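Local coordinates for NTF2 domain-containing protein (Chaetomium thermophilum, PDB 4X2H), which is of unknown function but adopts an NTF2-like fold that packs against a second protein chain, consistent with a role in nuclear transport, at residues I19-N32 with P56-A68. Residues are numbered along the deposited sequence; the frame is centred on the assembly and turned at random.
Sequences INENKPVASGYVNN and PEEWDTMLKEQRA
With its CG set between backbone N and carbonyl carbon (chi1 61°) and its chain extended from there to NE, Arg67 swings back from the end of helix 56-66 to pass across Asn22. One face of its guanidinium rests above the helix backbone at Leu63 and Lys64; over the other sits Asn22 OD1, 3.1 Å from Arg67 NE but too poorly angled for a hydrogen bond. The amide plane is tilted about halfway between parallel and perpendicular to the guanidinium plane. Arg67 NH1 instead donates a hydrogen bond to a water, 3.1 Å away in the guanidinium plane, which donates in turn to Lys23 O. Cut back to an alanine, this position would probably leave the water without its cationic partner and uncover the Asn22 amide, where the Schellman motif ends helix 3-20.

Buried Asp60 shows how one carboxylate can serve a loop's backbone. Its OD1 receives Val25 N through the syn lone pair (2.9 Å, 166°), while OD2 takes a weak bond from Ala26 N at 3.1 Å, where the 3-10 turn 26-28 begins. Beyond it, Ala26 CB meets Pro56 CB at 3.7 Å, and Pro56 CB also lies over one face of the Tyr29 ring, a CH-pi contact 4.0 Å from the ring centroid and 26° off its normal. The Tyr29 hydroxyl is committed to His178, and Trp59 NE1, close by, to Tyr15. At the surface, Asn32 ND2 points an in-plane N-H almost straight at Glu57 OE1 (2.8 Å), the amide and carboxylate strongly turned against each other, and a water also spans the pair.

Polar contacts thus recur along the seam between the loop after helix 3-20 and helix 56-66: water-bridged pairs toward its two ends, and between them a buried carboxylate whose charge is probably tempered by the peptide N-H groups it accepts from.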
loop_
_atom_site.group_PDB
_atom_site.type_symbol
_atom_site.label_atom_id
_atom_site.label_comp_id
_atom_site.label_asym_id
_atom_site.label_seq_id
_atom_site.Cartn_x
_atom_site.Cartn_y
_atom_site.Cartn_z
ATOM N N ILE B 19 -7.611 -11.127 13.279
ATOM C CA ILE B 19 -6.938 -10.398 14.338
ATOM C C ILE B 19 -7.943 -10.021 15.419
ATOM O O ILE B 19 -7.711 -10.271 16.599
ATOM C CB ILE B 19 -6.231 -9.146 13.792
ATOM C CG1 ILE B 19 -5.138 -9.573 12.802
ATOM C CG2 ILE B 19 -5.631 -8.319 14.934
ATOM C CD1 ILE B 19 -4.396 -8.434 12.133
ATOM N N ASN B 20 -9.075 -9.454 15.016
ATOM C CA ASN B 20 -10.096 -9.033 15.975
ATOM C C ASN B 20 -10.767 -10.192 16.713
ATOM O O ASN B 20 -11.355 -9.988 17.773
ATOM C CB ASN B 20 -11.163 -8.193 15.272
ATOM C CG ASN B 20 -10.680 -6.798 14.938
ATOM O OD1 ASN B 20 -9.825 -6.242 15.628
ATOM N ND2 ASN B 20 -11.235 -6.215 13.883
ATOM N N GLU B 21 -10.693 -11.398 16.154
ATOM C CA GLU B 21 -11.257 -12.573 16.815
ATOM C C GLU B 21 -10.169 -13.415 17.485
ATOM O O GLU B 21 -10.419 -14.547 17.893
ATOM C CB GLU B 21 -12.053 -13.414 15.813
ATOM C CG GLU B 21 -13.286 -12.698 15.280
ATOM C CD GLU B 21 -14.127 -13.560 14.362
ATOM O OE1 GLU B 21 -13.688 -14.675 14.010
ATOM O OE2 GLU B 21 -15.233 -13.113 13.993
ATOM N N ASN B 22 -8.973 -12.845 17.608
ATOM C CA ASN B 22 -7.844 -13.510 18.259
ATOM C C ASN B 22 -7.462 -14.817 17.573
ATOM O O ASN B 22 -7.146 -15.809 18.231
ATOM C CB ASN B 22 -8.159 -13.771 19.729
ATOM C CG ASN B 22 -8.491 -12.502 20.481
ATOM O OD1 ASN B 22 -7.933 -11.440 20.203
ATOM N ND2 ASN B 22 -9.413 -12.600 21.432
ATOM N N LYS B 23 -7.497 -14.803 16.247
ATOM C CA LYS B 23 -7.134 -15.968 15.448
ATOM C C LYS B 23 -5.872 -15.664 14.645
ATOM O O LYS B 23 -5.559 -14.502 14.402
ATOM C CB LYS B 23 -8.289 -16.356 14.528
ATOM C CG LYS B 23 -9.491 -16.918 15.274
ATOM C CD LYS B 23 -10.716 -17.001 14.382
ATOM C CE LYS B 23 -11.907 -17.575 15.135
ATOM N NZ LYS B 23 -13.175 -17.386 14.379
ATOM N N PRO B 24 -5.136 -16.708 14.238
ATOM C CA PRO B 24 -3.875 -16.490 13.515
ATOM C C PRO B 24 -4.070 -16.069 12.060
ATOM O O PRO B 24 -5.039 -16.487 11.423
ATOM C CB PRO B 24 -3.187 -17.855 13.596
ATOM C CG PRO B 24 -4.304 -18.827 13.712
ATOM C CD PRO B 24 -5.378 -18.137 14.506
ATOM N N VAL B 25 -3.153 -15.253 11.547
ATOM C CA VAL B 25 -3.186 -14.841 10.144
ATOM C C VAL B 25 -2.051 -15.466 9.331
ATOM O O VAL B 25 -1.916 -15.185 8.146
ATOM C CB VAL B 25 -3.114 -13.301 10.000
ATOM C CG1 VAL B 25 -4.373 -12.655 10.559
ATOM C CG2 VAL B 25 -1.871 -12.740 10.682
ATOM N N ALA B 26 -1.251 -16.325 9.960
ATOM C CA ALA B 26 -0.076 -16.901 9.302
ATOM C C ALA B 26 -0.434 -17.690 8.039
ATOM O O ALA B 26 0.364 -17.774 7.101
ATOM C CB ALA B 26 0.683 -17.792 10.275
ATOM N N SER B 27 -1.632 -18.263 8.009
ATOM C CA SER B 27 -2.062 -19.047 6.857
ATOM C C SER B 27 -2.291 -18.166 5.628
ATOM O O SER B 27 -2.428 -18.673 4.511
ATOM C CB SER B 27 -3.337 -19.826 7.183
ATOM O OG SER B 27 -4.459 -18.967 7.248
ATOM N N GLY B 28 -2.321 -16.852 5.833
ATOM C CA GLY B 28 -2.516 -15.912 4.741
ATOM C C GLY B 28 -1.227 -15.492 4.051
ATOM O O GLY B 28 -1.255 -14.693 3.116
ATOM N N TYR B 29 -0.099 -16.029 4.512
ATOM C CA TYR B 29 1.217 -15.691 3.957
ATOM C C TYR B 29 1.752 -16.795 3.051
ATOM O O TYR B 29 1.316 -17.943 3.140
ATOM C CB TYR B 29 2.209 -15.423 5.084
ATOM C CG TYR B 29 1.898 -14.179 5.876
ATOM C CD1 TYR B 29 0.875 -14.173 6.817
ATOM C CD2 TYR B 29 2.618 -13.008 5.682
ATOM C CE1 TYR B 29 0.584 -13.045 7.544
ATOM C CE2 TYR B 29 2.329 -11.867 6.414
ATOM C CZ TYR B 29 1.307 -11.895 7.335
ATOM O OH TYR B 29 1.010 -10.775 8.065
ATOM N N VAL B 30 2.710 -16.452 2.190
ATOM C CA VAL B 30 3.247 -17.418 1.234
ATOM C C VAL B 30 4.045 -18.535 1.904
ATOM O O VAL B 30 4.165 -19.621 1.344
ATOM C CB VAL B 30 4.161 -16.742 0.181
ATOM C CG1 VAL B 30 3.348 -15.820 -0.728
ATOM C CG2 VAL B 30 5.332 -16.014 0.854
ATOM N N ASN B 31 4.575 -18.275 3.096
ATOM C CA ASN B 31 5.492 -19.212 3.749
ATOM C C ASN B 31 4.944 -20.630 3.872
ATOM O O ASN B 31 5.664 -21.600 3.634
ATOM C CB ASN B 31 5.868 -18.715 5.148
ATOM C CG ASN B 31 6.556 -17.374 5.121
ATOM O OD1 ASN B 31 6.118 -16.454 4.429
ATOM N ND2 ASN B 31 7.651 -17.253 5.871
ATOM N N ASN B 32 3.675 -20.747 4.243
ATOM C CA ASN B 32 3.069 -22.051 4.496
ATOM C C ASN B 32 2.215 -22.526 3.324
ATOM O O ASN B 32 1.215 -23.220 3.510
ATOM C CB ASN B 32 2.233 -21.999 5.776
ATOM C CG ASN B 32 3.061 -21.624 6.992
ATOM O OD1 ASN B 32 4.246 -21.953 7.076
ATOM N ND2 ASN B 32 2.443 -20.926 7.938
ATOM N N PRO B 56 5.662 -15.279 9.711
ATOM C CA PRO B 56 4.265 -14.963 10.031
ATOM C C PRO B 56 3.866 -15.467 11.411
ATOM O O PRO B 56 3.029 -14.856 12.081
ATOM C CB PRO B 56 3.474 -15.700 8.940
ATOM C CG PRO B 56 4.421 -15.904 7.841
ATOM C CD PRO B 56 5.772 -16.050 8.460
ATOM N N GLU B 57 4.458 -16.585 11.823
ATOM C CA GLU B 57 4.181 -17.160 13.136
ATOM C C GLU B 57 4.600 -16.212 14.254
ATOM O O GLU B 57 3.900 -16.076 15.260
ATOM C CB GLU B 57 4.898 -18.504 13.302
ATOM C CG GLU B 57 4.226 -19.671 12.578
ATOM C CD GLU B 57 4.432 -19.652 11.072
ATOM O OE1 GLU B 57 3.729 -20.416 10.376
ATOM O OE2 GLU B 57 5.294 -18.891 10.578
ATOM N N GLU B 58 5.744 -15.557 14.080
ATOM C CA GLU B 58 6.222 -14.611 15.080
ATOM C C GLU B 58 5.307 -13.392 15.134
ATOM O O GLU B 58 5.010 -12.873 16.211
ATOM C CB GLU B 58 7.663 -14.183 14.790
ATOM C CG GLU B 58 8.225 -13.227 15.835
ATOM C CD GLU B 58 9.687 -12.889 15.614
ATOM O OE1 GLU B 58 10.182 -11.957 16.283
ATOM O OE2 GLU B 58 10.343 -13.551 14.779
ATOM N N TRP B 59 4.857 -12.941 13.968
ATOM C CA TRP B 59 3.907 -11.836 13.885
ATOM C C TRP B 59 2.621 -12.174 14.637
ATOM O O TRP B 59 2.089 -11.335 15.359
ATOM C CB TRP B 59 3.633 -11.507 12.414
ATOM C CG TRP B 59 2.489 -10.564 12.132
ATOM C CD1 TRP B 59 1.522 -10.728 11.180
ATOM C CD2 TRP B 59 2.203 -9.314 12.778
ATOM N NE1 TRP B 59 0.654 -9.668 11.195
ATOM C CE2 TRP B 59 1.049 -8.783 12.165
ATOM C CE3 TRP B 59 2.809 -8.593 13.811
ATOM C CZ2 TRP B 59 0.487 -7.572 12.555
ATOM C CZ3 TRP B 59 2.243 -7.392 14.203
ATOM C CH2 TRP B 59 1.101 -6.889 13.570
ATOM N N ASP B 60 2.131 -13.404 14.493
ATOM C CA ASP B 60 0.963 -13.843 15.259
ATOM C C ASP B 60 1.230 -13.759 16.766
ATOM O O ASP B 60 0.351 -13.379 17.548
ATOM C CB ASP B 60 0.566 -15.272 14.874
ATOM C CG ASP B 60 -0.417 -15.321 13.706
ATOM O OD1 ASP B 60 -1.278 -14.420 13.605
ATOM O OD2 ASP B 60 -0.336 -16.269 12.892
ATOM N N THR B 61 2.449 -14.100 17.172
ATOM C CA THR B 61 2.815 -14.054 18.586
ATOM C C THR B 61 2.872 -12.613 19.086
ATOM O O THR B 61 2.441 -12.313 20.203
ATOM C CB THR B 61 4.169 -14.746 18.833
ATOM O OG1 THR B 61 4.058 -16.131 18.492
ATOM C CG2 THR B 61 4.594 -14.626 20.293
ATOM N N MET B 62 3.397 -11.722 18.253
ATOM C CA MET B 62 3.478 -10.307 18.597
ATOM C C MET B 62 2.084 -9.710 18.779
ATOM O O MET B 62 1.862 -8.886 19.674
ATOM C CB MET B 62 4.253 -9.547 17.520
ATOM C CG MET B 62 5.726 -9.927 17.464
ATOM S SD MET B 62 6.571 -9.361 15.976
ATOM C CE MET B 62 6.493 -7.588 16.183
ATOM N N LEU B 63 1.144 -10.127 17.936
ATOM C CA LEU B 63 -0.236 -9.671 18.055
ATOM C C LEU B 63 -0.838 -10.138 19.377
ATOM O O LEU B 63 -1.542 -9.383 20.047
ATOM C CB LEU B 63 -1.075 -10.177 16.881
ATOM C CG LEU B 63 -0.871 -9.445 15.553
ATOM C CD1 LEU B 63 -1.516 -10.231 14.420
ATOM C CD2 LEU B 63 -1.435 -8.028 15.618
ATOM N N LYS B 64 -0.554 -11.383 19.747
ATOM C CA LYS B 64 -0.993 -11.918 21.034
ATOM C C LYS B 64 -0.433 -11.100 22.189
ATOM O O LYS B 64 -1.155 -10.752 23.128
ATOM C CB LYS B 64 -0.568 -13.378 21.192
ATOM C CG LYS B 64 -1.432 -14.370 20.437
ATOM C CD LYS B 64 -0.985 -15.800 20.704
ATOM C CE LYS B 64 -0.365 -16.426 19.469
ATOM N NZ LYS B 64 0.295 -17.728 19.769
ATOM N N GLU B 65 0.858 -10.798 22.119
ATOM C CA GLU B 65 1.528 -10.059 23.181
ATOM C C GLU B 65 0.989 -8.638 23.278
ATOM O O GLU B 65 0.910 -8.075 24.368
ATOM C CB GLU B 65 3.039 -10.041 22.947
ATOM C CG GLU B 65 3.692 -11.410 23.103
ATOM C CD GLU B 65 5.119 -11.453 22.574
ATOM O OE1 GLU B 65 5.520 -10.524 21.839
ATOM O OE2 GLU B 65 5.840 -12.422 22.894
ATOM N N GLN B 66 0.604 -8.065 22.142
ATOM C CA GLN B 66 0.066 -6.709 22.134
ATOM C C GLN B 66 -1.250 -6.657 22.910
ATOM O O GLN B 66 -1.499 -5.712 23.659
ATOM C CB GLN B 66 -0.146 -6.205 20.700
ATOM C CG GLN B 66 -0.722 -4.802 20.646
ATOM C CD GLN B 66 -0.905 -4.269 19.249
ATOM O OE1 GLN B 66 -0.380 -3.210 18.910
ATOM N NE2 GLN B 66 -1.670 -4.979 18.437
ATOM N N ARG B 67 -2.083 -7.679 22.737
ATOM C CA ARG B 67 -3.364 -7.737 23.434
ATOM C C ARG B 67 -3.222 -8.432 24.785
ATOM O O ARG B 67 -4.208 -8.618 25.501
ATOM C CB ARG B 67 -4.417 -8.446 22.576
ATOM C CG ARG B 67 -4.099 -9.887 22.212
ATOM C CD ARG B 67 -5.233 -10.500 21.400
ATOM N NE ARG B 67 -4.908 -11.841 20.909
ATOM C CZ ARG B 67 -4.731 -12.169 19.630
ATOM N NH1 ARG B 67 -4.851 -11.267 18.660
ATOM N NH2 ARG B 67 -4.440 -13.424 19.314
ATOM N N ALA B 68 -1.991 -8.802 25.128
ATOM C CA ALA B 68 -1.685 -9.430 26.412
ATOM C C ALA B 68 -2.426 -10.753 26.561
ATOM O O ALA B 68 -3.415 -10.842 27.289
ATOM C CB ALA B 68 -2.031 -8.489 27.566
HETATM O O HOH W 1 -4.423 -12.811 16.032
HETATM O O HOH W 2 6.371 -19.814 8.385
#